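Side-chain contacts in inactive glucansucrase (Lactobacillus reuteri, PDB 5JBD), which is an inactive member of glycosyl hydrolase family 70, a large multidomain protein built round a TIM-barrel fold and carrying a bound calcium ion: residues L82-W87 / A94-Y99; G758-T763 / K835-Y840; V764-T767 / Q773-V776; G771-I774 / Q779-A782. All coordinates share one frame; numbering follows the deposited sequence.

Contact 1 of 4, residues L82-W87 / A94-Y99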
loop_
_atom_site.group_PDB
_atom_site.type_symbol
_atom_site.label_atom_id
_atom_site.label_comp_id
_atom_site.label_asym_id
_atom_site.label_seq_id
_atom_site.Cartn_x
_atom_site.Cartn_y
_atom_site.Cartn_z
ATOM N N LEU A 82 10.518 8.489 35.253
ATOM C CA LEU A 82 11.526 9.551 35.277
ATOM C C LEU A 82 10.897 10.946 35.444
ATOM O O LEU A 82 11.495 11.826 36.082
ATOM C CB LEU A 82 12.425 9.474 34.038
ATOM C CG LEU A 82 13.474 8.348 34.023
ATOM C CD1 LEU A 82 14.002 8.062 32.620
ATOM C CD2 LEU A 82 14.620 8.675 34.964
ATOM N N LEU A 83 9.675 11.135 34.928
ATOM C CA LEU A 83 8.981 12.433 35.016
ATOM C C LEU A 83 8.563 12.878 36.409
ATOM O O LEU A 83 8.127 14.020 36.564
ATOM C CB LEU A 83 7.761 12.477 34.074
ATOM C CG LEU A 83 8.131 12.809 32.630
ATOM C CD1 LEU A 83 7.001 12.397 31.689
ATOM C CD2 LEU A 83 8.511 14.279 32.459
ATOM N N MET A 84 8.664 12.000 37.408
ATOM C CA MET A 84 8.568 12.405 38.822
ATOM C C MET A 84 9.809 13.156 39.325
ATOM O O MET A 84 9.724 13.844 40.358
ATOM C CB MET A 84 8.388 11.179 39.733
ATOM C CG MET A 84 6.979 10.651 39.799
ATOM S SD MET A 84 6.940 9.074 40.652
ATOM C CE MET A 84 7.259 9.561 42.348
ATOM N N TYR A 85 10.948 12.960 38.642
ATOM C CA TYR A 85 12.264 13.460 39.079
ATOM C C TYR A 85 12.964 14.421 38.115
ATOM O O TYR A 85 13.736 15.266 38.574
ATOM C CB TYR A 85 13.219 12.282 39.306
ATOM C CG TYR A 85 12.774 11.299 40.366
ATOM C CD1 TYR A 85 13.139 11.454 41.701
ATOM C CD2 TYR A 85 12.012 10.189 40.025
ATOM C CE1 TYR A 85 12.743 10.530 42.662
ATOM C CE2 TYR A 85 11.605 9.260 40.980
ATOM C CZ TYR A 85 11.976 9.432 42.294
ATOM O OH TYR A 85 11.564 8.534 43.257
ATOM N N ILE A 86 12.757 14.262 36.797
ATOM C CA ILE A 86 13.427 15.084 35.782
ATOM C C ILE A 86 12.457 15.589 34.720
ATOM O O ILE A 86 11.444 14.944 34.427
ATOM C CB ILE A 86 14.588 14.334 35.081
ATOM C CG1 ILE A 86 14.105 13.068 34.358
ATOM C CG2 ILE A 86 15.662 13.963 36.090
ATOM C CD1 ILE A 86 15.159 12.438 33.477
ATOM N N TRP A 87 12.788 16.748 34.144
ATOM C CA TRP A 87 11.957 17.425 33.133
ATOM C C TRP A 87 12.861 18.139 32.122
ATOM O O TRP A 87 13.983 18.510 32.460
ATOM C CB TRP A 87 11.016 18.441 33.792
ATOM C CG TRP A 87 10.236 17.835 34.911
ATOM C CD1 TRP A 87 9.032 17.225 34.818
ATOM C CD2 TRP A 87 10.634 17.737 36.280
ATOM N NE1 TRP A 87 8.637 16.764 36.042
ATOM C CE2 TRP A 87 9.603 17.063 36.964
ATOM C CE3 TRP A 87 11.762 18.150 36.992
ATOM C CZ2 TRP A 87 9.662 16.785 38.332
ATOM C CZ3 TRP A 87 11.825 17.884 38.360
ATOM C CH2 TRP A 87 10.775 17.208 39.018
ATOM N N ALA A 94 6.835 22.695 36.212
ATOM C CA ALA A 94 5.683 23.380 36.803
ATOM C C ALA A 94 4.384 22.793 36.257
ATOM O O ALA A 94 3.439 22.607 37.021
ATOM C CB ALA A 94 5.756 24.883 36.567
ATOM N N GLN A 95 4.356 22.448 34.965
ATOM C CA GLN A 95 3.191 21.760 34.382
ATOM C C GLN A 95 2.921 20.399 35.015
ATOM O O GLN A 95 1.768 20.061 35.293
ATOM C CB GLN A 95 3.333 21.556 32.878
ATOM C CG GLN A 95 3.217 22.801 32.009
ATOM C CD GLN A 95 3.452 22.458 30.552
ATOM O OE1 GLN A 95 2.763 21.613 29.992
ATOM N NE2 GLN A 95 4.452 23.085 29.941
ATOM N N PHE A 96 3.983 19.629 35.257
ATOM C CA PHE A 96 3.853 18.330 35.927
ATOM C C PHE A 96 3.208 18.475 37.299
ATOM O O PHE A 96 2.273 17.743 37.631
ATOM C CB PHE A 96 5.213 17.644 36.053
ATOM C CG PHE A 96 5.159 16.323 36.759
ATOM C CD1 PHE A 96 4.791 15.170 36.069
ATOM C CD2 PHE A 96 5.488 16.220 38.100
ATOM C CE1 PHE A 96 4.741 13.946 36.709
ATOM C CE2 PHE A 96 5.431 14.995 38.753
ATOM C CZ PHE A 96 5.059 13.856 38.054
ATOM N N ILE A 97 3.697 19.433 38.078
ATOM C CA ILE A 97 3.191 19.687 39.433
ATOM C C ILE A 97 1.706 20.066 39.396
ATOM O O ILE A 97 0.887 19.458 40.100
ATOM C CB ILE A 97 4.052 20.756 40.170
ATOM C CG1 ILE A 97 5.463 20.201 40.438
ATOM C CG2 ILE A 97 3.408 21.179 41.493
ATOM C CD1 ILE A 97 6.512 21.251 40.767
ATOM N N LYS A 98 1.379 21.052 38.564
ATOM C CA LYS A 98 -0.006 21.488 38.323
ATOM C C LYS A 98 -0.931 20.351 37.899
ATOM O O LYS A 98 -2.010 20.187 38.459
ATOM C CB LYS A 98 -0.056 22.564 37.226
ATOM C CG LYS A 98 0.359 23.961 37.663
ATOM C CD LYS A 98 -0.057 25.030 36.633
ATOM C CE LYS A 98 -1.502 25.507 36.596
ATOM N NZ LYS A 98 -1.640 26.910 36.099
ATOM N N TYR A 99 -0.496 19.587 36.900
ATOM C CA TYR A 99 -1.294 18.485 36.360
ATOM C C TYR A 99 -1.595 17.428 37.434
ATOM O O TYR A 99 -2.766 17.066 37.652
ATOM C CB TYR A 99 -0.613 17.846 35.141
ATOM C CG TYR A 99 -1.474 16.777 34.491
ATOM C CD1 TYR A 99 -1.450 15.459 34.952
ATOM C CD2 TYR A 99 -2.351 17.088 33.466
ATOM C CE1 TYR A 99 -2.263 14.482 34.402
ATOM C CE2 TYR A 99 -3.157 16.109 32.890
ATOM C CZ TYR A 99 -3.116 14.815 33.369
ATOM O OH TYR A 99 -3.914 13.839 32.822
#

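Contact 2 of 4, residues G758-T763 / K835-Y840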
loop_
_atom_site.group_PDB
_atom_site.type_symbol
_atom_site.label_atom_id
_atom_site.label_comp_id
_atom_site.label_asym_id
_atom_site.label_seq_id
_atom_site.Cartn_x
_atom_site.Cartn_y
_atom_site.Cartn_z
ATOM N N GLY A 758 10.477 -2.702 18.397
ATOM C CA GLY A 758 11.742 -2.254 18.985
ATOM C C GLY A 758 12.111 -0.819 18.636
ATOM O O GLY A 758 12.199 -0.469 17.455
ATOM N N GLN A 759 12.333 0.001 19.664
ATOM C CA GLN A 759 12.801 1.373 19.489
ATOM C C GLN A 759 14.317 1.439 19.371
ATOM O O GLN A 759 15.050 0.599 19.929
ATOM C CB GLN A 759 12.367 2.278 20.637
ATOM C CG GLN A 759 10.922 2.715 20.553
ATOM C CD GLN A 759 10.486 3.531 21.756
ATOM O OE1 GLN A 759 10.278 2.988 22.842
ATOM N NE2 GLN A 759 10.359 4.842 21.574
ATOM N N GLU A 760 14.768 2.459 18.643
ATOM C CA GLU A 760 16.174 2.690 18.380
ATOM C C GLU A 760 16.419 4.194 18.390
ATOM O O GLU A 760 15.591 4.957 17.900
ATOM C CB GLU A 760 16.543 2.090 17.021
ATOM C CG GLU A 760 18.040 2.028 16.723
ATOM C CD GLU A 760 18.367 1.435 15.360
ATOM O OE1 GLU A 760 17.441 1.040 14.600
ATOM O OE2 GLU A 760 19.575 1.376 15.041
ATOM N N ALA A 761 17.546 4.623 18.956
ATOM C CA ALA A 761 17.935 6.026 18.876
ATOM C C ALA A 761 18.509 6.267 17.486
ATOM O O ALA A 761 19.544 5.700 17.121
ATOM C CB ALA A 761 18.939 6.403 19.956
ATOM N N VAL A 762 17.816 7.087 16.713
ATOM C CA VAL A 762 18.280 7.491 15.377
ATOM C C VAL A 762 18.413 9.006 15.336
ATOM O O VAL A 762 17.725 9.701 16.081
ATOM C CB VAL A 762 17.316 7.023 14.263
ATOM C CG1 VAL A 762 17.461 5.530 14.045
ATOM C CG2 VAL A 762 15.865 7.368 14.574
ATOM N N THR A 763 19.303 9.509 14.488
ATOM C CA THR A 763 19.442 10.938 14.280
ATOM C C THR A 763 18.612 11.311 13.047
ATOM O O THR A 763 18.792 10.713 11.970
ATOM C CB THR A 763 20.911 11.325 14.122
ATOM O OG1 THR A 763 21.642 10.892 15.280
ATOM C CG2 THR A 763 21.057 12.833 13.980
ATOM N N LYS A 835 17.189 -9.466 11.160
ATOM C CA LYS A 835 16.427 -8.497 11.925
ATOM C C LYS A 835 16.572 -7.132 11.273
ATOM O O LYS A 835 17.684 -6.730 10.977
ATOM C CB LYS A 835 16.993 -8.441 13.339
ATOM C CG LYS A 835 16.258 -7.501 14.276
ATOM C CD LYS A 835 16.721 -7.634 15.735
ATOM C CE LYS A 835 16.120 -8.838 16.468
ATOM N NZ LYS A 835 14.663 -9.122 16.202
ATOM N N TRP A 836 15.458 -6.435 11.044
ATOM C CA TRP A 836 15.482 -5.078 10.471
ATOM C C TRP A 836 15.857 -4.074 11.554
ATOM O O TRP A 836 15.499 -4.242 12.714
ATOM C CB TRP A 836 14.123 -4.700 9.829
ATOM C CG TRP A 836 13.773 -5.579 8.662
ATOM C CD1 TRP A 836 12.981 -6.690 8.679
ATOM C CD2 TRP A 836 14.240 -5.439 7.319
ATOM N NE1 TRP A 836 12.933 -7.257 7.430
ATOM C CE2 TRP A 836 13.691 -6.507 6.571
ATOM C CE3 TRP A 836 15.078 -4.521 6.677
ATOM C CZ2 TRP A 836 13.939 -6.669 5.194
ATOM C CZ3 TRP A 836 15.332 -4.680 5.306
ATOM C CH2 TRP A 836 14.768 -5.749 4.584
ATOM N N SER A 837 16.585 -3.038 11.164
ATOM C CA SER A 837 16.885 -1.904 12.036
ATOM C C SER A 837 17.185 -0.682 11.149
ATOM O O SER A 837 17.160 -0.796 9.920
ATOM C CB SER A 837 18.052 -2.239 12.969
ATOM O OG SER A 837 19.283 -2.268 12.274
ATOM N N ALA A 838 17.471 0.469 11.768
ATOM C CA ALA A 838 17.562 1.748 11.052
ATOM C C ALA A 838 18.638 1.791 9.975
ATOM O O ALA A 838 18.472 2.481 8.958
ATOM C CB ALA A 838 17.773 2.890 12.030
ATOM N N LYS A 839 19.729 1.051 10.175
ATOM C CA LYS A 839 20.805 1.031 9.188
ATOM C C LYS A 839 20.349 0.564 7.799
ATOM O O LYS A 839 20.998 0.905 6.817
ATOM C CB LYS A 839 22.004 0.208 9.671
ATOM C CG LYS A 839 21.814 -1.294 9.699
ATOM C CD LYS A 839 23.039 -1.953 10.330
ATOM C CE LYS A 839 22.950 -3.466 10.276
ATOM N NZ LYS A 839 24.050 -4.111 11.051
ATOM N N TYR A 840 19.238 -0.185 7.729
ATOM C CA TYR A 840 18.645 -0.631 6.468
ATOM C C TYR A 840 17.440 0.207 5.999
ATOM O O TYR A 840 16.699 -0.227 5.095
ATOM C CB TYR A 840 18.220 -2.107 6.592
ATOM C CG TYR A 840 19.350 -3.076 6.800
ATOM C CD1 TYR A 840 20.483 -3.049 5.979
ATOM C CD2 TYR A 840 19.299 -4.036 7.814
ATOM C CE1 TYR A 840 21.518 -3.937 6.170
ATOM C CE2 TYR A 840 20.341 -4.930 8.012
ATOM C CZ TYR A 840 21.444 -4.879 7.189
ATOM O OH TYR A 840 22.489 -5.757 7.365
HETATM O O HOH W 1 20.410 0.039 12.809
#

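Contact 3 of 4, residues V764-T767 / Q773-V776. With SO4 (sulfate ion), chain G.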
loop_
_atom_site.group_PDB
_atom_site.type_symbol
_atom_site.label_atom_id
_atom_site.label_comp_id
_atom_site.label_asym_id
_atom_site.label_seq_id
_atom_site.Cartn_x
_atom_site.Cartn_y
_atom_site.Cartn_z
ATOM N N VAL A 764 17.704 12.283 13.203
ATOM C CA VAL A 764 16.720 12.600 12.150
ATOM C C VAL A 764 16.563 14.076 11.785
ATOM O O VAL A 764 16.951 14.970 12.532
ATOM C CB VAL A 764 15.315 12.058 12.501
ATOM C CG1 VAL A 764 15.386 10.590 12.914
ATOM C CG2 VAL A 764 14.626 12.894 13.577
ATOM N N THR A 765 15.963 14.301 10.613
ATOM C CA THR A 765 15.679 15.642 10.096
ATOM C C THR A 765 14.284 15.622 9.475
ATOM O O THR A 765 13.906 14.654 8.798
ATOM C CB THR A 765 16.729 16.061 9.051
ATOM O OG1 THR A 765 17.998 16.193 9.695
ATOM C CG2 THR A 765 16.373 17.384 8.378
ATOM N N ARG A 766 13.527 16.690 9.716
ATOM C CA ARG A 766 12.145 16.804 9.241
ATOM C C ARG A 766 12.157 17.113 7.738
ATOM O O ARG A 766 12.671 18.141 7.335
ATOM C CB ARG A 766 11.431 17.944 9.990
ATOM C CG ARG A 766 9.967 18.160 9.630
ATOM C CD ARG A 766 9.092 17.042 10.146
ATOM N NE ARG A 766 7.690 17.282 9.800
ATOM C CZ ARG A 766 7.144 17.066 8.597
ATOM N NH1 ARG A 766 7.884 16.607 7.586
ATOM N NH2 ARG A 766 5.844 17.325 8.401
ATOM N N THR A 767 11.549 16.236 6.939
ATOM C CA THR A 767 11.572 16.378 5.480
ATOM C C THR A 767 10.219 16.171 4.821
ATOM O O THR A 767 9.280 15.653 5.438
ATOM C CB THR A 767 12.540 15.362 4.834
ATOM O OG1 THR A 767 12.031 14.030 4.991
ATOM C CG2 THR A 767 13.931 15.470 5.439
ATOM N N GLN A 773 14.685 18.791 3.504
ATOM C CA GLN A 773 14.247 19.439 4.726
ATOM C C GLN A 773 13.177 20.486 4.426
ATOM O O GLN A 773 13.326 21.263 3.470
ATOM C CB GLN A 773 15.434 20.095 5.454
ATOM C CG GLN A 773 15.048 20.663 6.814
ATOM C CD GLN A 773 16.215 21.163 7.647
ATOM O OE1 GLN A 773 17.377 21.073 7.248
ATOM N NE2 GLN A 773 15.894 21.704 8.823
ATOM N N ILE A 774 12.109 20.495 5.230
ATOM C CA ILE A 774 11.078 21.544 5.155
ATOM C C ILE A 774 10.834 22.229 6.494
ATOM O O ILE A 774 11.236 21.724 7.552
ATOM C CB ILE A 774 9.721 21.012 4.633
ATOM C CG1 ILE A 774 9.197 19.870 5.520
ATOM C CG2 ILE A 774 9.868 20.556 3.182
ATOM C CD1 ILE A 774 7.756 19.485 5.254
ATOM N N HIS A 775 10.177 23.386 6.413
ATOM C CA HIS A 775 9.605 24.074 7.560
ATOM C C HIS A 775 8.096 23.844 7.557
ATOM O O HIS A 775 7.496 23.692 6.493
ATOM C CB HIS A 775 9.913 25.580 7.501
ATOM C CG HIS A 775 11.332 25.916 7.824
ATOM N ND1 HIS A 775 12.374 25.648 6.962
ATOM C CD2 HIS A 775 11.884 26.508 8.909
ATOM C CE1 HIS A 775 13.508 26.055 7.506
ATOM N NE2 HIS A 775 13.237 26.569 8.692
ATOM N N VAL A 776 7.495 23.794 8.744
ATOM C CA VAL A 776 6.038 23.726 8.896
ATOM C C VAL A 776 5.645 24.835 9.864
ATOM O O VAL A 776 6.145 24.869 10.998
ATOM C CB VAL A 776 5.584 22.361 9.441
ATOM C CG1 VAL A 776 4.062 22.282 9.510
ATOM C CG2 VAL A 776 6.126 21.228 8.572
HETATM S S SO4 G . 10.742 25.466 3.453
HETATM O O1 SO4 G . 11.844 25.197 4.401
HETATM O O2 SO4 G . 10.233 26.847 3.630
HETATM O O3 SO4 G . 11.300 25.301 2.097
HETATM O O4 SO4 G . 9.638 24.503 3.678
#

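Contact 4 of 4, residues G771-I774 / Q779-A782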
loop_
_atom_site.group_PDB
_atom_site.type_symbol
_atom_site.label_atom_id
_atom_site.label_comp_id
_atom_site.label_asym_id
_atom_site.label_seq_id
_atom_site.Cartn_x
_atom_site.Cartn_y
_atom_site.Cartn_z
ATOM N N GLY A 771 12.790 13.541 1.058
ATOM C CA GLY A 771 13.920 13.668 1.990
ATOM C C GLY A 771 14.611 15.027 1.981
ATOM O O GLY A 771 15.727 15.156 2.456
ATOM N N MET A 772 13.943 16.049 1.455
ATOM C CA MET A 772 14.446 17.410 1.529
ATOM C C MET A 772 13.849 18.068 2.765
ATOM O O MET A 772 12.655 17.941 3.020
ATOM C CB MET A 772 14.064 18.199 0.273
ATOM C CG MET A 772 14.643 17.606 -1.011
ATOM S SD MET A 772 16.462 17.524 -1.030
ATOM C CE MET A 772 16.744 15.883 -1.709
ATOM N N GLN A 773 14.685 18.791 3.504
ATOM C CA GLN A 773 14.247 19.439 4.726
ATOM C C GLN A 773 13.177 20.486 4.426
ATOM O O GLN A 773 13.326 21.263 3.470
ATOM C CB GLN A 773 15.434 20.095 5.454
ATOM C CG GLN A 773 15.048 20.663 6.814
ATOM C CD GLN A 773 16.215 21.163 7.647
ATOM O OE1 GLN A 773 17.377 21.073 7.248
ATOM N NE2 GLN A 773 15.894 21.704 8.823
ATOM N N ILE A 774 12.109 20.495 5.230
ATOM C CA ILE A 774 11.078 21.544 5.155
ATOM C C ILE A 774 10.834 22.229 6.494
ATOM O O ILE A 774 11.236 21.724 7.552
ATOM C CB ILE A 774 9.721 21.012 4.633
ATOM C CG1 ILE A 774 9.197 19.870 5.520
ATOM C CG2 ILE A 774 9.868 20.556 3.182
ATOM C CD1 ILE A 774 7.756 19.485 5.254
ATOM N N GLN A 779 8.626 26.437 11.426
ATOM C CA GLN A 779 9.420 25.624 12.355
ATOM C C GLN A 779 9.981 24.394 11.667
ATOM O O GLN A 779 9.381 23.862 10.726
ATOM C CB GLN A 779 8.569 25.169 13.537
ATOM C CG GLN A 779 8.029 26.289 14.420
ATOM C CD GLN A 779 9.113 26.926 15.289
ATOM O OE1 GLN A 779 9.583 28.040 15.019
ATOM N NE2 GLN A 779 9.516 26.217 16.342
ATOM N N THR A 780 11.138 23.945 12.142
ATOM C CA THR A 780 11.769 22.734 11.621
ATOM C C THR A 780 12.646 22.082 12.689
ATOM O O THR A 780 12.804 22.624 13.789
ATOM C CB THR A 780 12.595 23.041 10.343
ATOM O OG1 THR A 780 12.947 21.815 9.681
ATOM C CG2 THR A 780 13.866 23.851 10.656
ATOM N N TYR A 781 13.201 20.919 12.354
ATOM C CA TYR A 781 14.289 20.317 13.138
ATOM C C TYR A 781 15.210 19.476 12.264
ATOM O O TYR A 781 14.767 18.901 11.276
ATOM C CB TYR A 781 13.756 19.490 14.312
ATOM C CG TYR A 781 12.673 18.488 14.005
ATOM C CD1 TYR A 781 12.988 17.183 13.637
ATOM C CD2 TYR A 781 11.328 18.822 14.146
ATOM C CE1 TYR A 781 11.990 16.247 13.383
ATOM C CE2 TYR A 781 10.317 17.891 13.897
ATOM C CZ TYR A 781 10.651 16.604 13.520
ATOM O OH TYR A 781 9.655 15.683 13.268
ATOM N N ALA A 782 16.493 19.441 12.635
ATOM C CA ALA A 782 17.518 18.680 11.916
ATOM C C ALA A 782 18.499 18.057 12.893
ATOM O O ALA A 782 18.817 18.656 13.930
ATOM C CB ALA A 782 18.270 19.586 10.944
#

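Contact 1 of 4, residues L82-W87 / A94-Y99
Phe96 swings its ring out from helix 90-101 with CG anti to the backbone N (chi1 179°), and Trp87 turns its indole to meet it with CG anti to its own carbonyl carbon (chi1 -52°). The two side chains cross at about a right angle. Their rings are neither stacked nor edge-to-face: the centroid of the five-membered ring of Trp87 lies 5.3 Å from that of Phe96, with the planes at 52°. The nearest approach of this pair is made by Trp87 NE1, which comes 3.5 Å from Phe96 CB and almost as near to CG, at the root of the ring. Leu83 contributes its backbone more than its side chain. Leu83 O stands 3.3 Å above the plane of the Phe96 ring, over its centre, and all six ring carbons are within van der Waals range of it. The same oxygen is 2.8 Å from Trp87 NE1. At the far end of the ring, Phe96 CZ lies 4.1 Å from Met84 CG, while Leu83 CB comes up to Phe96 CE1 at 4.3 Å. The 3-10 turn 82-84 that presents these groups is closed by Leu82 O, which accepts from the N atoms of both Tyr85 and Ile86. Phe160 of helix 151-162 meets the Phe96 ring edge-to-face, and Leu136 of helix 126-147 also packs on it. This is helix-to-loop aromatic packing: the loop leading into helix 90-101, with its 3-10 turn, folds back on that helix in the buried interior of a small helical cluster.

Contact 2 of 4, residues G758-T763 / K835-Y840
Glu760 reaches straight across from strand 758-767 and sets its carboxylate against the start of the short 3-10 turn at Ala838. CG is anti to the backbone N (chi1 -169°) and the chain stays extended beyond it, so the carboxylate is carried the full length of the side chain toward the facing loop. Glu760 OE1 accepts from Ala838 N at 2.9 Å through its syn lone pair, with an N-H...O angle of 157°. The same oxygen lies 3.2 Å from Ala838 CB and 3.7 Å from Ser837 CB. It also bonds to the hydroxyl of Thr790 on the adjacent strand 784-791, so two groups from different parts of the chain grip this one oxygen. Glu760 OE2 accepts a hydrogen bond from a water at 2.7 Å. That water in turn accepts from Lys839 N and is hydrogen-bonded to Ser837 OG at 2.6 Å, which joins the second carboxylate oxygen to the loop. The carboxylate thus meets the first backbone N-H groups of the turn, one directly and one through water, which would probably favour its charged form. The strand belongs to a six-stranded antiparallel sheet, where it runs between 193-197 and 784-791, and the loop leads directly into strand 841-845 of that same sheet. Two residues along from Glu760, Val762 points toward the loop as well. Its CG1 branch, anti to the carbonyl carbon, is pressed against Ala838 CB at 3.3 Å, tighter than usual for two methyl groups. Ala838 CB touches Glu760 OE1 and Val762 CG1, which approach it at about a right angle. Phe196 of strand 193-197 touches both Val762 and Ala838.

Contact 3 of 4, residues V764-T767 / Q773-V776
Backbone bonding joins Arg766 to Ile774: Ile774 N donates to Arg766 O over 3.2 Å. The same oxygen receives a CA-H...O contact from Gln773 CA at 3.3 Å, and Thr767 and Gln773 form a single beta bridge with their CA atoms 4.1 Å apart. Side-chain packing follows. Thr765 CG2 lies crosswise against the aliphatic part and amide carbon of Gln773, with CD at 3.9 Å, and Thr767 CG2 rests near Gln773 N. The result is a loop folded back on the end of strand 758-767, within the connection to its antiparallel neighbour 784-791. The cationic group is the guanidinium of Arg766, whose chain bends about CB-CG (chi2 71°). Val776 CG2 sits over one of its faces, 3.9 Å from NH2, and Ile774 CD1 comes obliquely to NH1 at 3.7 Å. The charge itself is met elsewhere: NH2 makes a salt bridge with Asp192 and a hydrogen bond to Leu173 O, while NH1 bonds to Ser191 O. Anion binding falls to the outer side of the loop, where His775 holds a sulfate ion, probably from the crystallisation liquor. His775 ND1 donates to sulfate O1 at 2.7 Å, at the edge of the imidazole, and His775 N donates almost straight to O4 at 3.0 Å.

Contact 4 of 4, residues G771-I774 / Q779-A782
Gln773 and Thr780 meet through an amide and a hydroxyl, their side chains crossing at about a right angle. From CB, which points toward the facing segment 779-782, the glutamine runs out extended. Its CG already comes within 3.7 Å of Thr780 OG1. At CD the chain passes Ala782 CB at 4.2 Å, and OE1 lies at a similar distance from that methyl. At the tip, NE2 donates to Thr780 OG1 over 3.1 Å; the N-H...O angle of 179° is practically straight, and the hydroxyl oxygen lies in the amide plane. NE2 also has Thr780 CG2 beside it at 3.5 Å and Ala782 CB at 3.8 Å. The threonine relays this bond onward. A chi1 of -167° swings the Thr780 hydroxyl opposite the backbone N and directs it at the loop, where it donates to Ile774 O over 2.7 Å. One hydroxyl thus accepts from a side chain and donates to the carbonyl of Ile774, the residue after Gln773, which probably sets both its rotation and the amide orientation of Gln773. The neighbouring Tyr781 turns its CB away from 771-774, and its hydroxyl bonds to Glu172 O. The contact lies at the surface, in the connection between the antiparallel strands 758-767 and 784-791; segment 779-782 also leans on the end of the first strand, Ala782 against Thr765 and Tyr781 against Arg766.

In the fold
Near the N terminus, contact 1 closes a short loop, bringing the turn after strand 80-81 back onto helix 90-101. Its centre lies 29 to 30 Å from those of the other three, and it touches none of them. Much later, strand 758-767 opens contact 2, whose long loop closes only at 835-840, just before strand 841-845. Contacts 3 and 4 are both nested inside that loop. Contact 3 folds 773-776 onto the end of the strand; contact 4 shares Gln773 and Ile774 with it and adds 779-782, leading on to strand 784-791. Arg766 N and Tyr781 O, 3.0 Å apart, link these two contacts directly.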